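PDB 4A0S: octenoyl-coa reductase/carboxylase from Streptomyces sp., which catalyses the NADPH-dependent reductive carboxylation of 2-octenoyl-CoA, supplying an unusual extender unit for cinnabaramide polyketide biosynthesis. Local coordinates for residues C202-Y207 and Y236-F240; Y207-V211 and V332-G336; E306-V310 and S322-R327. All coordinates share one frame; numbering follows the deposited sequence.

In the fold
All three contacts belong to the cofactor-binding region of the enzyme, built round a six-stranded parallel sheet. Contacts 1 and 2 share helix 200-210: in contact 1 the helix, with Tyr207 taking part, packs on helix 232-243, in contact 2 its end packs on strand 331-334, and both reach the NADP. They are buried and almost wholly apolar, made of rings, methyl groups and sulfur. Contact 3 lies farther from the chain's centre, at the start of neighbouring strand 309-312; its inner part is equally apolar, but its outer edge brings in charge and water. Contacts 2 and 3 touch through the sheet, where Val333 N probably hydrogen-bonds to Val310 O.

Contact 1. Residues C202-Y207 and Y236-F240; sequences CAGTAY and YAIQF. With NAP (NADP nicotinamide-adenine-dinucleotide phosphate), chain F.
Helix 232-243, the first helix of the NADP-binding Rossmann fold, sets the rings of Tyr236 and Phe240 against Ala203, Ala206 and Tyr207 of helix 200-210. The two short segments cross at -50°, with small residues on one side taking the large rings of the other. Ala203 CB sits over the centre of the Tyr236 ring, 3.7 Å from its centroid, a CH-pi contact on one face. Cys202 CB touches the same ring obliquely at CD2. The Tyr236 hydroxyl lies beyond this patch and is hydrogen-bonded to Ser199 and Ala383. One turn on, Phe240 carries its CG anti to the carbonyl carbon (chi1 -67°), and its ring reaches in with CE2 only 3.0 Å from Ala203 O. That oxygen, near the ring plane, already accepts the helical bond from Tyr207 N. Ala206 CB meets the same edge and also packs 3.7 Å from Ala237 N. The glycine-rich turn typical of the fold leads into this helix, and Gly232 and Leu233 give the cofactor their backbone N-H groups. Tyr207 completes the join with a T-shaped stack: CD2 on its edge points at one face of Phe240, centroids 5.5 Å apart. From another side of helix 200-210, Thr205 OG1 weakly accepts the nicotinamide amide N7N of NADP at 3.1 Å, while Cys202 SG comes within 3.4 Å of the phosphate oxygen O1N.

Contact 2. Residues Y207-V211 and V332-G336; sequences YRMLV and VVTCG. With NAP (NADP nicotinamide-adenine-dinucleotide phosphate), chain F.
Met209 lays its whole side chain against Val333 and Cys335, joining the end of helix 200-210 to strand 331-334 of the parallel Rossmann sheet and the turn that follows it. Its CB starts the contact on Val333 CG2 at 3.7 Å, and CG continues along the same methyl. The next atom, SD, leaves the valine and meets sulfur: Cys335 SG is 3.3 Å away, a close S-S approach with no bond between them. There the chain bends (chi3 72°), which swings CE back over the strand until it rests 3.4 Å from Val333 O. The valine thus meets the methionine at CB, CG and CE but not at the sulfur, and both its branches also reach the Met209 carbonyl oxygen, CG2 at 3.6 Å. Leu210 adds a lighter touch, CD2 on Val333 CG1, and also packs on Ala237 and Phe311. On the far side of the strand, Thr334 OG1 is hydrogen-bonded to Asn347 of the third subunit. Cys335 turns SG into the space between its own N and carbonyl carbon (chi1 67°), bringing the sulfur to Met209, to Thr205 CG2 and to the cofactor, where it lies 3.7 Å from the nicotinamide carbon C2N of NADP.

Contact 3. Residues E306-V310 and S322-R327; sequences EPDIV and SVIVAR
Val310 and Pro307 close tightly on Val325 and Ala326 inside this beta-alpha join, while Glu306 and Arg327 form its outer part. Val310 divides its methyls: CG1 presses on Ser322 OG at 3.3 Å, a hydroxyl hydrogen-bonded to Glu312 and Thr318 O, and CG2 lies 3.6 Å from Val325 CG1 and meets Ala326 CB. The Pro307 ring crosses Val325 at about a right angle, CG against CG1. Just past the helix, Arg327 N gives Pro307 O a straight bond of 2.7 Å. The extended Arg327 chain brings NE to Asp308 OD1 at 2.6 Å, a salt bridge firmly linking the buried aspartate to the partly exposed arginine; it uses the anti lone pair of the oxygen and lies in the guanidinium plane, though bent at 138°. A leucine in place of Arg327 would probably leave Asp308 OD1 without this charged mate. Asp308 OD2 is held by Arg305 and Ile223 N. The loose side is at Glu306, where a water donates to OE2 at 3.2 Å and weakly to Ala326 O. In the unit strand 309-312, helix 316-325, strand 331-334, Val325 faces Leu295 and Ala296 of helix 285-303, Pro307 and Val325 touch Leu225 of strand 223-226, and Ser322 rests on Val332.

Contact 1. Residues C202-Y207 and Y236-F240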
loop_
_atom_site.group_PDB
_atom_site.type_symbol
_atom_site.label_atom_id
_atom_site.label_comp_id
_atom_site.label_asym_id
_atom_site.label_seq_id
_atom_site.Cartn_x
_atom_site.Cartn_y
_atom_site.Cartn_z
ATOM N N CYS A 202 24.838 -3.123 -2.143
ATOM C CA CYS A 202 24.470 -1.715 -2.321
ATOM C C CYS A 202 23.293 -1.531 -3.263
ATOM O O CYS A 202 22.390 -0.724 -3.001
ATOM C CB CYS A 202 25.667 -0.917 -2.813
ATOM S SG CYS A 202 26.819 -0.614 -1.495
ATOM N N ALA A 203 23.315 -2.251 -4.375
ATOM C CA ALA A 203 22.263 -2.106 -5.343
ATOM C C ALA A 203 20.959 -2.641 -4.764
ATOM O O ALA A 203 19.925 -2.002 -4.911
ATOM C CB ALA A 203 22.597 -2.812 -6.630
ATOM N N GLY A 204 21.015 -3.805 -4.121
ATOM C CA GLY A 204 19.805 -4.392 -3.534
ATOM C C GLY A 204 19.249 -3.435 -2.494
ATOM O O GLY A 204 18.040 -3.184 -2.433
ATOM N N THR A 205 20.150 -2.871 -1.698
ATOM C CA THR A 205 19.756 -1.972 -0.627
ATOM C C THR A 205 19.124 -0.693 -1.173
ATOM O O THR A 205 18.102 -0.240 -0.663
ATOM C CB THR A 205 20.952 -1.616 0.265
ATOM O OG1 THR A 205 21.361 -2.792 0.965
ATOM C CG2 THR A 205 20.570 -0.564 1.282
ATOM N N ALA A 206 19.737 -0.134 -2.210
ATOM C CA ALA A 206 19.208 1.056 -2.835
ATOM C C ALA A 206 17.852 0.715 -3.486
ATOM O O ALA A 206 16.927 1.531 -3.513
ATOM C CB ALA A 206 20.199 1.585 -3.873
ATOM N N TYR A 207 17.763 -0.506 -3.990
ATOM C CA TYR A 207 16.596 -0.974 -4.699
ATOM C C TYR A 207 15.434 -1.056 -3.717
ATOM O O TYR A 207 14.324 -0.578 -3.994
ATOM C CB TYR A 207 16.845 -2.349 -5.325
ATOM C CG TYR A 207 15.604 -2.849 -6.012
ATOM C CD1 TYR A 207 14.562 -3.426 -5.274
ATOM C CD2 TYR A 207 15.440 -2.692 -7.393
ATOM C CE1 TYR A 207 13.392 -3.839 -5.896
ATOM C CE2 TYR A 207 14.278 -3.124 -8.022
ATOM C CZ TYR A 207 13.258 -3.682 -7.255
ATOM O OH TYR A 207 12.109 -4.099 -7.857
ATOM N N TYR A 236 24.058 3.415 -7.088
ATOM C CA TYR A 236 22.916 2.626 -7.566
ATOM C C TYR A 236 21.611 3.356 -7.437
ATOM O O TYR A 236 20.764 3.254 -8.327
ATOM C CB TYR A 236 22.848 1.281 -6.867
ATOM C CG TYR A 236 24.012 0.425 -7.262
ATOM C CD1 TYR A 236 24.137 -0.052 -8.569
ATOM C CD2 TYR A 236 25.007 0.105 -6.340
ATOM C CE1 TYR A 236 25.236 -0.843 -8.949
ATOM C CE2 TYR A 236 26.102 -0.676 -6.702
ATOM C CZ TYR A 236 26.209 -1.137 -8.004
ATOM O OH TYR A 236 27.277 -1.913 -8.366
ATOM N N ALA A 237 21.457 4.088 -6.339
ATOM C CA ALA A 237 20.274 4.908 -6.125
ATOM C C ALA A 237 20.065 5.783 -7.351
ATOM O O ALA A 237 18.966 5.846 -7.899
ATOM C CB ALA A 237 20.433 5.753 -4.875
ATOM N N ILE A 238 21.135 6.427 -7.805
ATOM C CA ILE A 238 21.058 7.256 -9.014
ATOM C C ILE A 238 20.466 6.485 -10.188
ATOM O O ILE A 238 19.611 6.989 -10.910
ATOM C CB ILE A 238 22.452 7.799 -9.416
ATOM C CG1 ILE A 238 22.865 8.912 -8.465
ATOM C CG2 ILE A 238 22.454 8.275 -10.884
ATOM C CD1 ILE A 238 24.369 9.137 -8.416
ATOM N N GLN A 239 20.928 5.258 -10.370
ATOM C CA GLN A 239 20.507 4.474 -11.511
ATOM C C GLN A 239 19.063 4.039 -11.402
ATOM O O GLN A 239 18.325 4.085 -12.388
ATOM C CB GLN A 239 21.409 3.279 -11.664
ATOM C CG GLN A 239 22.820 3.674 -11.990
ATOM C CD GLN A 239 23.580 2.483 -12.433
ATOM O OE1 GLN A 239 23.307 1.932 -13.497
ATOM N NE2 GLN A 239 24.476 2.013 -11.587
ATOM N N PHE A 240 18.656 3.631 -10.209
ATOM C CA PHE A 240 17.267 3.259 -9.997
ATOM C C PHE A 240 16.354 4.468 -10.179
ATOM O O PHE A 240 15.277 4.343 -10.758
ATOM C CB PHE A 240 17.067 2.657 -8.625
ATOM C CG PHE A 240 17.753 1.351 -8.455
ATOM C CD1 PHE A 240 17.675 0.374 -9.446
ATOM C CD2 PHE A 240 18.496 1.094 -7.317
ATOM C CE1 PHE A 240 18.335 -0.859 -9.285
ATOM C CE2 PHE A 240 19.151 -0.119 -7.161
ATOM C CZ PHE A 240 19.057 -1.094 -8.138
HETATM P PA NAP F . 30.364 4.534 0.516
HETATM O O1A NAP F . 30.561 3.779 -0.851
HETATM O O2A NAP F . 31.608 4.900 1.268
HETATM O O5B NAP F . 29.594 5.822 0.175
HETATM C C5B NAP F . 29.165 6.617 1.263
HETATM C C4B NAP F . 29.032 8.036 0.736
HETATM O O4B NAP F . 28.550 8.813 1.841
HETATM C C3B NAP F . 30.379 8.650 0.296
HETATM O O3B NAP F . 30.283 8.827 -1.103
HETATM C C2B NAP F . 30.377 10.044 0.905
HETATM O O2B NAP F . 29.745 11.000 0.056
HETATM C C1B NAP F . 29.536 9.904 2.124
HETATM N N9A NAP F . 30.407 9.440 3.233
HETATM C C8A NAP F . 31.488 8.644 3.191
HETATM N N7A NAP F . 31.963 8.438 4.426
HETATM C C5A NAP F . 31.163 9.114 5.239
HETATM C C6A NAP F . 31.170 9.297 6.600
HETATM N N6A NAP F . 32.095 8.693 7.345
HETATM N N1A NAP F . 30.220 10.047 7.135
HETATM C C2A NAP F . 29.276 10.614 6.389
HETATM N N3A NAP F . 29.246 10.488 5.081
HETATM C C4A NAP F . 30.183 9.736 4.495
HETATM O O3 NAP F . 29.416 3.688 1.491
HETATM P PN NAP F . 28.005 3.066 1.036
HETATM O O1N NAP F . 28.410 1.614 0.602
HETATM O O2N NAP F . 27.237 3.921 0.061
HETATM O O5D NAP F . 27.334 2.997 2.482
HETATM C C5D NAP F . 26.950 4.254 3.032
HETATM C C4D NAP F . 26.321 3.929 4.356
HETATM O O4D NAP F . 25.199 3.025 4.067
HETATM C C3D NAP F . 27.244 3.146 5.291
HETATM O O3D NAP F . 26.949 3.705 6.588
HETATM C C2D NAP F . 26.762 1.716 5.181
HETATM O O2D NAP F . 27.022 0.969 6.393
HETATM C C1D NAP F . 25.274 1.991 5.089
HETATM N N1N NAP F . 24.705 0.905 4.327
HETATM C C2N NAP F . 23.590 0.291 4.855
HETATM C C3N NAP F . 23.061 -0.727 4.113
HETATM C C7N NAP F . 21.873 -1.394 4.689
HETATM O O7N NAP F . 21.325 -0.981 5.717
HETATM N N7N NAP F . 21.526 -2.460 4.021
HETATM C C4N NAP F . 23.605 -1.133 2.891
HETATM C C5N NAP F . 24.716 -0.516 2.342
HETATM C C6N NAP F . 25.268 0.524 3.072
HETATM P P2B NAP F . 30.055 12.539 0.411
HETATM O O1X NAP F . 29.562 13.148 -1.018
HETATM O O2X NAP F . 29.104 13.058 1.603
HETATM O O3X NAP F . 31.543 12.505 0.665
#

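Contact 2. Residues Y207-V211 and V332-G336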
loop_
_atom_site.group_PDB
_atom_site.type_symbol
_atom_site.label_atom_id
_atom_site.label_comp_id
_atom_site.label_asym_id
_atom_site.label_seq_id
_atom_site.Cartn_x
_atom_site.Cartn_y
_atom_site.Cartn_z
ATOM N N TYR A 207 17.763 -0.506 -3.990
ATOM C CA TYR A 207 16.596 -0.974 -4.699
ATOM C C TYR A 207 15.434 -1.056 -3.717
ATOM O O TYR A 207 14.324 -0.578 -3.994
ATOM C CB TYR A 207 16.845 -2.349 -5.325
ATOM C CG TYR A 207 15.604 -2.849 -6.012
ATOM C CD1 TYR A 207 14.562 -3.426 -5.274
ATOM C CD2 TYR A 207 15.440 -2.692 -7.393
ATOM C CE1 TYR A 207 13.392 -3.839 -5.896
ATOM C CE2 TYR A 207 14.278 -3.124 -8.022
ATOM C CZ TYR A 207 13.258 -3.682 -7.255
ATOM O OH TYR A 207 12.109 -4.099 -7.857
ATOM N N ARG A 208 15.691 -1.666 -2.567
ATOM C CA ARG A 208 14.663 -1.760 -1.533
ATOM C C ARG A 208 14.194 -0.359 -1.130
ATOM O O ARG A 208 13.008 -0.091 -1.055
ATOM C CB ARG A 208 15.181 -2.495 -0.296
ATOM C CG ARG A 208 14.099 -2.605 0.765
ATOM C CD ARG A 208 14.511 -3.423 1.970
ATOM N NE ARG A 208 13.428 -3.443 2.940
ATOM C CZ ARG A 208 12.551 -4.442 3.071
ATOM N NH1 ARG A 208 12.606 -5.512 2.281
ATOM N NH2 ARG A 208 11.599 -4.368 3.989
ATOM N N MET A 209 15.159 0.519 -0.881
ATOM C CA MET A 209 14.890 1.882 -0.453
ATOM C C MET A 209 14.065 2.678 -1.443
ATOM O O MET A 209 13.291 3.514 -1.037
ATOM C CB MET A 209 16.223 2.595 -0.234
ATOM C CG MET A 209 16.973 2.021 0.959
ATOM S SD MET A 209 18.590 2.750 1.132
ATOM C CE MET A 209 18.150 4.402 1.693
ATOM N N LEU A 210 14.245 2.427 -2.735
ATOM C CA LEU A 210 13.705 3.342 -3.737
ATOM C C LEU A 210 12.732 2.705 -4.683
ATOM O O LEU A 210 11.789 3.347 -5.096
ATOM C CB LEU A 210 14.825 3.968 -4.568
ATOM C CG LEU A 210 15.794 4.858 -3.805
ATOM C CD1 LEU A 210 16.954 5.204 -4.730
ATOM C CD2 LEU A 210 15.073 6.128 -3.321
ATOM N N VAL A 211 12.996 1.460 -5.069
ATOM C CA VAL A 211 12.187 0.870 -6.115
ATOM C C VAL A 211 11.085 0.033 -5.513
ATOM O O VAL A 211 9.935 0.094 -5.948
ATOM C CB VAL A 211 13.029 0.032 -7.102
ATOM C CG1 VAL A 211 12.119 -0.615 -8.180
ATOM C CG2 VAL A 211 14.126 0.899 -7.744
ATOM N N VAL A 332 11.712 10.264 3.730
ATOM C CA VAL A 332 13.118 10.099 3.955
ATOM C C VAL A 332 13.285 8.595 4.155
ATOM O O VAL A 332 12.708 8.024 5.071
ATOM C CB VAL A 332 13.583 10.843 5.211
ATOM C CG1 VAL A 332 15.067 10.582 5.439
ATOM C CG2 VAL A 332 13.296 12.324 5.093
ATOM N N VAL A 333 14.032 7.958 3.275
ATOM C CA VAL A 333 14.307 6.546 3.430
ATOM C C VAL A 333 15.761 6.429 3.827
ATOM O O VAL A 333 16.631 7.009 3.181
ATOM C CB VAL A 333 13.939 5.718 2.168
ATOM C CG1 VAL A 333 14.699 6.205 0.907
ATOM C CG2 VAL A 333 14.135 4.220 2.416
ATOM N N THR A 334 16.018 5.714 4.919
ATOM C CA THR A 334 17.363 5.653 5.467
ATOM C C THR A 334 17.794 4.225 5.729
ATOM O O THR A 334 17.003 3.415 6.231
ATOM C CB THR A 334 17.483 6.442 6.793
ATOM O OG1 THR A 334 18.808 6.286 7.316
ATOM C CG2 THR A 334 16.454 5.954 7.822
ATOM N N CYS A 335 19.047 3.930 5.404
ATOM C CA CYS A 335 19.599 2.599 5.654
ATOM C C CYS A 335 20.917 2.679 6.381
ATOM O O CYS A 335 21.657 1.694 6.469
ATOM C CB CYS A 335 19.825 1.867 4.334
ATOM S SG CYS A 335 21.115 2.605 3.298
ATOM N N GLY A 336 21.219 3.844 6.931
ATOM C CA GLY A 336 22.531 3.998 7.520
ATOM C C GLY A 336 22.694 5.336 8.171
ATOM O O GLY A 336 21.817 6.186 8.101
HETATM P PA NAP F . 30.364 4.534 0.516
HETATM O O1A NAP F . 30.561 3.779 -0.851
HETATM O O2A NAP F . 31.608 4.900 1.268
HETATM O O5B NAP F . 29.594 5.822 0.175
HETATM C C5B NAP F . 29.165 6.617 1.263
HETATM C C4B NAP F . 29.032 8.036 0.736
HETATM O O4B NAP F . 28.550 8.813 1.841
HETATM C C3B NAP F . 30.379 8.650 0.296
HETATM O O3B NAP F . 30.283 8.827 -1.103
HETATM C C2B NAP F . 30.377 10.044 0.905
HETATM O O2B NAP F . 29.745 11.000 0.056
HETATM C C1B NAP F . 29.536 9.904 2.124
HETATM N N9A NAP F . 30.407 9.440 3.233
HETATM C C8A NAP F . 31.488 8.644 3.191
HETATM N N7A NAP F . 31.963 8.438 4.426
HETATM C C5A NAP F . 31.163 9.114 5.239
HETATM C C6A NAP F . 31.170 9.297 6.600
HETATM N N6A NAP F . 32.095 8.693 7.345
HETATM N N1A NAP F . 30.220 10.047 7.135
HETATM C C2A NAP F . 29.276 10.614 6.389
HETATM N N3A NAP F . 29.246 10.488 5.081
HETATM C C4A NAP F . 30.183 9.736 4.495
HETATM O O3 NAP F . 29.416 3.688 1.491
HETATM P PN NAP F . 28.005 3.066 1.036
HETATM O O1N NAP F . 28.410 1.614 0.602
HETATM O O2N NAP F . 27.237 3.921 0.061
HETATM O O5D NAP F . 27.334 2.997 2.482
HETATM C C5D NAP F . 26.950 4.254 3.032
HETATM C C4D NAP F . 26.321 3.929 4.356
HETATM O O4D NAP F . 25.199 3.025 4.067
HETATM C C3D NAP F . 27.244 3.146 5.291
HETATM O O3D NAP F . 26.949 3.705 6.588
HETATM C C2D NAP F . 26.762 1.716 5.181
HETATM O O2D NAP F . 27.022 0.969 6.393
HETATM C C1D NAP F . 25.274 1.991 5.089
HETATM N N1N NAP F . 24.705 0.905 4.327
HETATM C C2N NAP F . 23.590 0.291 4.855
HETATM C C3N NAP F . 23.061 -0.727 4.113
HETATM C C7N NAP F . 21.873 -1.394 4.689
HETATM O O7N NAP F . 21.325 -0.981 5.717
HETATM N N7N NAP F . 21.526 -2.460 4.021
HETATM C C4N NAP F . 23.605 -1.133 2.891
HETATM C C5N NAP F . 24.716 -0.516 2.342
HETATM C C6N NAP F . 25.268 0.524 3.072
HETATM P P2B NAP F . 30.055 12.539 0.411
HETATM O O1X NAP F . 29.562 13.148 -1.018
HETATM O O2X NAP F . 29.104 13.058 1.603
HETATM O O3X NAP F . 31.543 12.505 0.665
#

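Contact 3. Residues E306-V310 and S322-R327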
loop_
_atom_site.group_PDB
_atom_site.type_symbol
_atom_site.label_atom_id
_atom_site.label_comp_id
_atom_site.label_asym_id
_atom_site.label_seq_id
_atom_site.Cartn_x
_atom_site.Cartn_y
_atom_site.Cartn_z
ATOM N N GLU A 306 10.602 20.327 -4.422
ATOM C CA GLU A 306 11.216 19.643 -3.296
ATOM C C GLU A 306 11.323 18.154 -3.578
ATOM O O GLU A 306 10.502 17.586 -4.296
ATOM C CB GLU A 306 10.410 19.854 -2.026
ATOM C CG GLU A 306 10.448 21.276 -1.508
ATOM C CD GLU A 306 9.317 21.539 -0.522
ATOM O OE1 GLU A 306 8.129 21.322 -0.882
ATOM O OE2 GLU A 306 9.615 21.941 0.614
ATOM N N PRO A 307 12.350 17.510 -3.020
ATOM C CA PRO A 307 12.439 16.093 -3.301
ATOM C C PRO A 307 11.237 15.328 -2.755
ATOM O O PRO A 307 10.698 15.677 -1.718
ATOM C CB PRO A 307 13.722 15.674 -2.586
ATOM C CG PRO A 307 13.964 16.701 -1.578
ATOM C CD PRO A 307 13.468 17.979 -2.193
ATOM N N ASP A 308 10.826 14.308 -3.487
ATOM C CA ASP A 308 9.733 13.440 -3.098
ATOM C C ASP A 308 10.276 12.391 -2.159
ATOM O O ASP A 308 9.604 11.963 -1.227
ATOM C CB ASP A 308 9.179 12.792 -4.355
ATOM C CG ASP A 308 8.539 13.814 -5.264
ATOM O OD1 ASP A 308 7.547 14.415 -4.814
ATOM O OD2 ASP A 308 9.056 14.064 -6.377
ATOM N N ILE A 309 11.508 11.978 -2.432
ATOM C CA ILE A 309 12.180 10.981 -1.614
ATOM C C ILE A 309 13.571 11.504 -1.345
ATOM O O ILE A 309 14.249 11.974 -2.261
ATOM C CB ILE A 309 12.284 9.618 -2.323
ATOM C CG1 ILE A 309 10.900 9.036 -2.625
ATOM C CG2 ILE A 309 13.095 8.603 -1.481
ATOM C CD1 ILE A 309 10.952 7.986 -3.723
ATOM N N VAL A 310 13.981 11.422 -0.088
ATOM C CA VAL A 310 15.340 11.715 0.271
ATOM C C VAL A 310 15.966 10.390 0.629
ATOM O O VAL A 310 15.478 9.655 1.487
ATOM C CB VAL A 310 15.435 12.668 1.458
ATOM C CG1 VAL A 310 16.879 12.950 1.776
ATOM C CG2 VAL A 310 14.663 13.942 1.154
ATOM N N SER A 322 17.389 16.242 5.755
ATOM C CA SER A 322 16.585 15.307 4.961
ATOM C C SER A 322 15.115 15.431 5.319
ATOM O O SER A 322 14.263 15.475 4.428
ATOM C CB SER A 322 17.063 13.878 5.168
ATOM O OG SER A 322 18.356 13.733 4.627
ATOM N N VAL A 323 14.832 15.527 6.617
ATOM C CA VAL A 323 13.468 15.727 7.098
ATOM C C VAL A 323 12.891 17.059 6.620
ATOM O O VAL A 323 11.732 17.138 6.215
ATOM C CB VAL A 323 13.378 15.627 8.646
ATOM C CG1 VAL A 323 12.011 16.032 9.117
ATOM C CG2 VAL A 323 13.638 14.214 9.079
ATOM N N ILE A 324 13.705 18.099 6.640
ATOM C CA ILE A 324 13.208 19.421 6.268
ATOM C C ILE A 324 12.951 19.518 4.771
ATOM O O ILE A 324 11.913 20.031 4.335
ATOM C CB ILE A 324 14.176 20.528 6.726
ATOM C CG1 ILE A 324 14.163 20.601 8.259
ATOM C CG2 ILE A 324 13.767 21.885 6.110
ATOM C CD1 ILE A 324 15.338 21.318 8.841
ATOM N N VAL A 325 13.891 18.983 3.999
ATOM C CA VAL A 325 13.904 19.157 2.551
ATOM C C VAL A 325 12.822 18.367 1.814
ATOM O O VAL A 325 12.333 18.808 0.789
ATOM C CB VAL A 325 15.297 18.847 1.988
ATOM C CG1 VAL A 325 15.527 17.338 1.872
ATOM C CG2 VAL A 325 15.508 19.536 0.691
ATOM N N ALA A 326 12.441 17.214 2.345
ATOM C CA ALA A 326 11.451 16.390 1.677
ATOM C C ALA A 326 10.144 17.157 1.515
ATOM O O ALA A 326 9.741 17.878 2.409
ATOM C CB ALA A 326 11.246 15.099 2.434
ATOM N N ARG A 327 9.507 17.033 0.352
ATOM C CA ARG A 327 8.186 17.625 0.143
ATOM C C ARG A 327 7.203 17.201 1.223
ATOM O O ARG A 327 7.429 16.223 1.932
ATOM C CB ARG A 327 7.614 17.216 -1.212
ATOM C CG ARG A 327 7.153 15.753 -1.284
ATOM C CD ARG A 327 6.185 15.619 -2.428
ATOM N NE ARG A 327 5.937 14.238 -2.815
ATOM C CZ ARG A 327 4.996 13.452 -2.299
ATOM N NH1 ARG A 327 4.202 13.863 -1.313
ATOM N NH2 ARG A 327 4.858 12.226 -2.775
HETATM O O HOH W 1 7.673 20.635 2.803
#